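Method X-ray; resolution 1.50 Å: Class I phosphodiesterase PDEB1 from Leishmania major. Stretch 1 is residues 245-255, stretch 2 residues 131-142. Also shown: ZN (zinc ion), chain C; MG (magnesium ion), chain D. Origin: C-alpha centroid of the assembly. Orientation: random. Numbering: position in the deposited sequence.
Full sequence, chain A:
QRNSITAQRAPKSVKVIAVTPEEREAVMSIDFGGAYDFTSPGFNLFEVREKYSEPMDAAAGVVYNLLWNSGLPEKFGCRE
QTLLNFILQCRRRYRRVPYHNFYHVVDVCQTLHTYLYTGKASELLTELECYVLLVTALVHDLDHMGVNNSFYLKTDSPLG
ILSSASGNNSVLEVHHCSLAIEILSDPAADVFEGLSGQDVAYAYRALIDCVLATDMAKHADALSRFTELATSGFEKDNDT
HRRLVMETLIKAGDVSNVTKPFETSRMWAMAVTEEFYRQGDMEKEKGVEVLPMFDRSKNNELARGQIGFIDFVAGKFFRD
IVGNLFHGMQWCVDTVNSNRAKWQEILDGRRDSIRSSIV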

# COMPACT_ATOMS: atom_id res chain seq x y z
N VAL A 245 7.33 2.31 24.50
CA VAL A 245 6.62 1.42 25.41
C VAL A 245 5.45 0.78 24.66
O VAL A 245 5.20 -0.42 24.81
CB VAL A 245 6.10 2.17 26.66
CG1 VAL A 245 5.04 1.32 27.37
CG2 VAL A 245 7.26 2.47 27.60
N MET A 246 4.74 1.57 23.86
CA MET A 246 3.61 1.06 23.09
C MET A 246 4.08 -0.01 22.11
O MET A 246 3.46 -1.07 21.99
CB MET A 246 2.94 2.18 22.30
CG MET A 246 2.20 3.22 23.14
SD MET A 246 1.54 4.56 22.11
CE MET A 246 0.15 3.74 21.36
N GLU A 247 5.17 0.27 21.41
CA GLU A 247 5.70 -0.67 20.44
C GLU A 247 6.16 -1.96 21.10
O GLU A 247 5.96 -3.05 20.56
CB GLU A 247 6.87 -0.05 19.67
CG GLU A 247 6.49 1.20 18.89
CD GLU A 247 7.70 1.96 18.36
OE1 GLU A 247 8.81 1.75 18.90
OE2 GLU A 247 7.54 2.76 17.42
N THR A 248 6.77 -1.84 22.27
CA THR A 248 7.25 -3.01 22.99
C THR A 248 6.08 -3.85 23.50
O THR A 248 6.15 -5.08 23.49
CB THR A 248 8.16 -2.59 24.15
OG1 THR A 248 9.22 -1.78 23.65
CG2 THR A 248 8.76 -3.82 24.83
N LEU A 249 5.01 -3.18 23.94
CA LEU A 249 3.83 -3.90 24.42
C LEU A 249 3.16 -4.67 23.29
O LEU A 249 2.79 -5.83 23.48
CB LEU A 249 2.82 -2.94 25.06
CG LEU A 249 3.15 -2.44 26.46
CD1 LEU A 249 2.17 -1.35 26.86
CD2 LEU A 249 3.10 -3.60 27.45
N ILE A 250 2.97 -4.05 22.12
CA ILE A 250 2.32 -4.79 21.05
C ILE A 250 3.20 -5.95 20.61
O ILE A 250 2.70 -7.01 20.23
CB ILE A 250 1.93 -3.89 19.84
CG1 ILE A 250 1.02 -4.69 18.90
CG2 ILE A 250 3.17 -3.39 19.10
CD1 ILE A 250 0.26 -3.85 17.87
N LYS A 251 4.52 -5.78 20.67
CA LYS A 251 5.43 -6.86 20.31
C LYS A 251 5.22 -8.00 21.31
O LYS A 251 5.15 -9.17 20.93
CB LYS A 251 6.88 -6.40 20.36
CG LYS A 251 7.38 -5.75 19.08
CD LYS A 251 8.87 -5.45 19.15
CE LYS A 251 9.70 -6.70 19.43
NZ LYS A 251 9.49 -7.77 18.41
N ALA A 252 5.12 -7.64 22.59
CA ALA A 252 4.91 -8.62 23.65
C ALA A 252 3.61 -9.38 23.42
O ALA A 252 3.58 -10.61 23.50
CB ALA A 252 4.89 -7.94 25.01
N GLY A 253 2.54 -8.65 23.14
CA GLY A 253 1.27 -9.31 22.91
C GLY A 253 1.34 -10.24 21.71
O GLY A 253 0.76 -11.32 21.70
N ASP A 254 2.08 -9.81 20.69
CA ASP A 254 2.22 -10.59 19.47
C ASP A 254 2.92 -11.94 19.69
O ASP A 254 2.58 -12.93 19.03
CB ASP A 254 2.98 -9.76 18.43
CG ASP A 254 2.56 -10.07 17.01
OD1 ASP A 254 1.47 -10.65 16.81
OD2 ASP A 254 3.32 -9.71 16.09
N VAL A 255 3.86 -12.00 20.62
CA VAL A 255 4.56 -13.26 20.91
C VAL A 255 4.19 -13.82 22.28
O VAL A 255 4.96 -14.56 22.89
CB VAL A 255 6.10 -13.09 20.83
CG1 VAL A 255 6.51 -12.67 19.43
CG2 VAL A 255 6.58 -12.07 21.86
ZN ZN C . 0.36 -10.70 14.91
MG MG D . 2.22 -9.58 11.85
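Stretch 2, residues 131-142: YVLLVTALVHDL

Stretch 2 enters as a helix already under way at Tyr-131 and runs in broadly the same direction as the helix of residues 245-254. The axes cross at -41° and come within 10.8 Å of each other. Most of the contact is between side chains, but CD1 of Leu-133 also lies 3.8 Å from the backbone O of Met-246. No hydrogen bond joins the stretches.

Tyr-131 points away from stretch 1, and its hydroxyl is hydrogen-bonded elsewhere in the structure. Val-132 points sideways, and its apolar CG1 reaches CE of Met-246 at 4.3 Å. Leu-133, pointing toward stretch 1, is the residue most covered by it; branched and apolar, it fills the buried space between the helices without needing a polar partner. With chi1 t and chi2 p, its two methyls reach different neighbours: CD2 lies 3.8 Å from CD1 of Leu-249, while CD1 lies 4.0 Å from CB of Ile-250. The flexible Met-246 adds its CE, 4.3 Å from CB of Leu-133.

One turn on from Val-132, Thr-136 points toward stretch 1 and offers a methyl, its CG2 being 3.8 Å from CD1 of Ile-250; its hydroxyl is satisfied within its own helix, OG1 donating to O of Val-132 at 2.7 Å. Ala-137 has its CA 7.2 Å from CA of Ile-250, but its short side chain makes no close contact.

A type I turn from Val-139 to Leu-142 carries two metal ligands, His-140 and Asp-141. His-140 rests its CB 4.1 Å from CD1 of Ile-250. Its imidazole can donate through ND1, to O of Ala-137 at 2.8 Å, while NE2 gives a lone pair to ZN at 2.2 Å. Asp-254 OD1 binds ZN at 2.2 Å too, so the 3.1 Å between Asp-254 OD1 and His-140 NE2 reflects shared coordination. The two carboxylate oxygens of Asp-141 let one side chain bridge two cations, OD2 to ZN at 2.1 Å and OD1 to MG at 2.2 Å.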

# COMPACT_ATOMS: atom_id res chain seq x y z
N TYR A 131 -5.90 3.54 24.47
CA TYR A 131 -6.99 3.35 23.52
C TYR A 131 -6.44 3.00 22.15
O TYR A 131 -6.86 2.01 21.54
CB TYR A 131 -7.83 4.64 23.45
CG TYR A 131 -8.96 4.60 22.45
CD1 TYR A 131 -9.90 3.57 22.46
CD2 TYR A 131 -9.11 5.62 21.50
CE1 TYR A 131 -10.95 3.54 21.54
CE2 TYR A 131 -10.16 5.60 20.59
CZ TYR A 131 -11.07 4.56 20.61
OH TYR A 131 -12.10 4.53 19.70
N VAL A 132 -5.50 3.79 21.66
CA VAL A 132 -4.90 3.54 20.36
C VAL A 132 -4.21 2.18 20.31
O VAL A 132 -4.30 1.47 19.31
CB VAL A 132 -3.90 4.65 19.99
CG1 VAL A 132 -3.18 4.31 18.69
CG2 VAL A 132 -4.64 5.98 19.86
N LEU A 133 -3.54 1.80 21.39
CA LEU A 133 -2.86 0.51 21.42
C LEU A 133 -3.85 -0.65 21.25
O LEU A 133 -3.61 -1.58 20.48
CB LEU A 133 -2.09 0.35 22.73
CG LEU A 133 -1.32 -0.96 22.93
CD1 LEU A 133 -0.29 -1.14 21.80
CD2 LEU A 133 -0.62 -0.93 24.28
N LEU A 134 -4.98 -0.57 21.95
CA LEU A 134 -5.99 -1.62 21.87
C LEU A 134 -6.63 -1.69 20.48
O LEU A 134 -6.89 -2.78 19.97
CB LEU A 134 -7.05 -1.41 22.95
CG LEU A 134 -6.50 -1.61 24.37
CD1 LEU A 134 -7.52 -1.15 25.40
CD2 LEU A 134 -6.15 -3.07 24.58
N VAL A 135 -6.89 -0.53 19.88
CA VAL A 135 -7.47 -0.47 18.55
C VAL A 135 -6.48 -1.04 17.55
O VAL A 135 -6.85 -1.80 16.65
CB VAL A 135 -7.81 0.99 18.17
CG1 VAL A 135 -8.10 1.10 16.68
CG2 VAL A 135 -9.00 1.47 18.98
N THR A 136 -5.21 -0.67 17.70
CA THR A 136 -4.16 -1.13 16.80
C THR A 136 -4.06 -2.65 16.77
O THR A 136 -3.79 -3.25 15.73
CB THR A 136 -2.80 -0.53 17.21
OG1 THR A 136 -2.87 0.89 17.11
CG2 THR A 136 -1.69 -1.03 16.28
N ALA A 137 -4.27 -3.29 17.92
CA ALA A 137 -4.20 -4.75 17.96
C ALA A 137 -5.12 -5.38 16.91
O ALA A 137 -4.76 -6.37 16.28
CB ALA A 137 -4.58 -5.24 19.36
N LEU A 138 -6.29 -4.80 16.70
CA LEU A 138 -7.25 -5.36 15.74
C LEU A 138 -6.88 -5.20 14.27
O LEU A 138 -7.36 -5.95 13.43
CB LEU A 138 -8.64 -4.76 15.99
CG LEU A 138 -9.23 -5.05 17.37
CD1 LEU A 138 -10.54 -4.29 17.55
CD2 LEU A 138 -9.46 -6.55 17.53
N VAL A 139 -6.02 -4.24 13.95
CA VAL A 139 -5.63 -4.01 12.56
C VAL A 139 -4.22 -4.47 12.24
O VAL A 139 -3.82 -4.48 11.08
CB VAL A 139 -5.68 -2.50 12.19
CG1 VAL A 139 -7.04 -1.91 12.53
CG2 VAL A 139 -4.57 -1.75 12.91
N HIS A 140 -3.47 -4.89 13.26
CA HIS A 140 -2.06 -5.22 13.05
C HIS A 140 -1.65 -6.34 12.10
O HIS A 140 -0.48 -6.40 11.71
CB HIS A 140 -1.34 -5.37 14.40
CG HIS A 140 -1.26 -6.78 14.91
ND1 HIS A 140 -2.30 -7.39 15.58
CD2 HIS A 140 -0.27 -7.69 14.84
CE1 HIS A 140 -1.94 -8.62 15.90
NE2 HIS A 140 -0.71 -8.83 15.46
N ASP A 141 -2.58 -7.20 11.70
CA ASP A 141 -2.28 -8.29 10.77
C ASP A 141 -3.28 -8.37 9.61
O ASP A 141 -3.37 -9.40 8.94
CB ASP A 141 -2.26 -9.65 11.49
CG ASP A 141 -0.90 -9.99 12.06
OD1 ASP A 141 0.10 -9.66 11.39
OD2 ASP A 141 -0.84 -10.60 13.15
N LEU A 142 -4.00 -7.29 9.36
CA LEU A 142 -5.01 -7.28 8.29
C LEU A 142 -4.60 -7.91 6.96
O LEU A 142 -3.57 -7.57 6.39
CB LEU A 142 -5.48 -5.84 8.03
CG LEU A 142 -6.32 -5.16 9.11
CD1 LEU A 142 -6.37 -3.65 8.85
CD2 LEU A 142 -7.73 -5.74 9.13
O HOH W 1 2.11 -9.82 14.02
O HOH W 2 1.69 -12.50 14.45
O HOH W 3 2.51 -9.43 9.65
O HOH W 4 4.36 -9.12 12.03
O HOH W 5 2.68 -11.74 11.65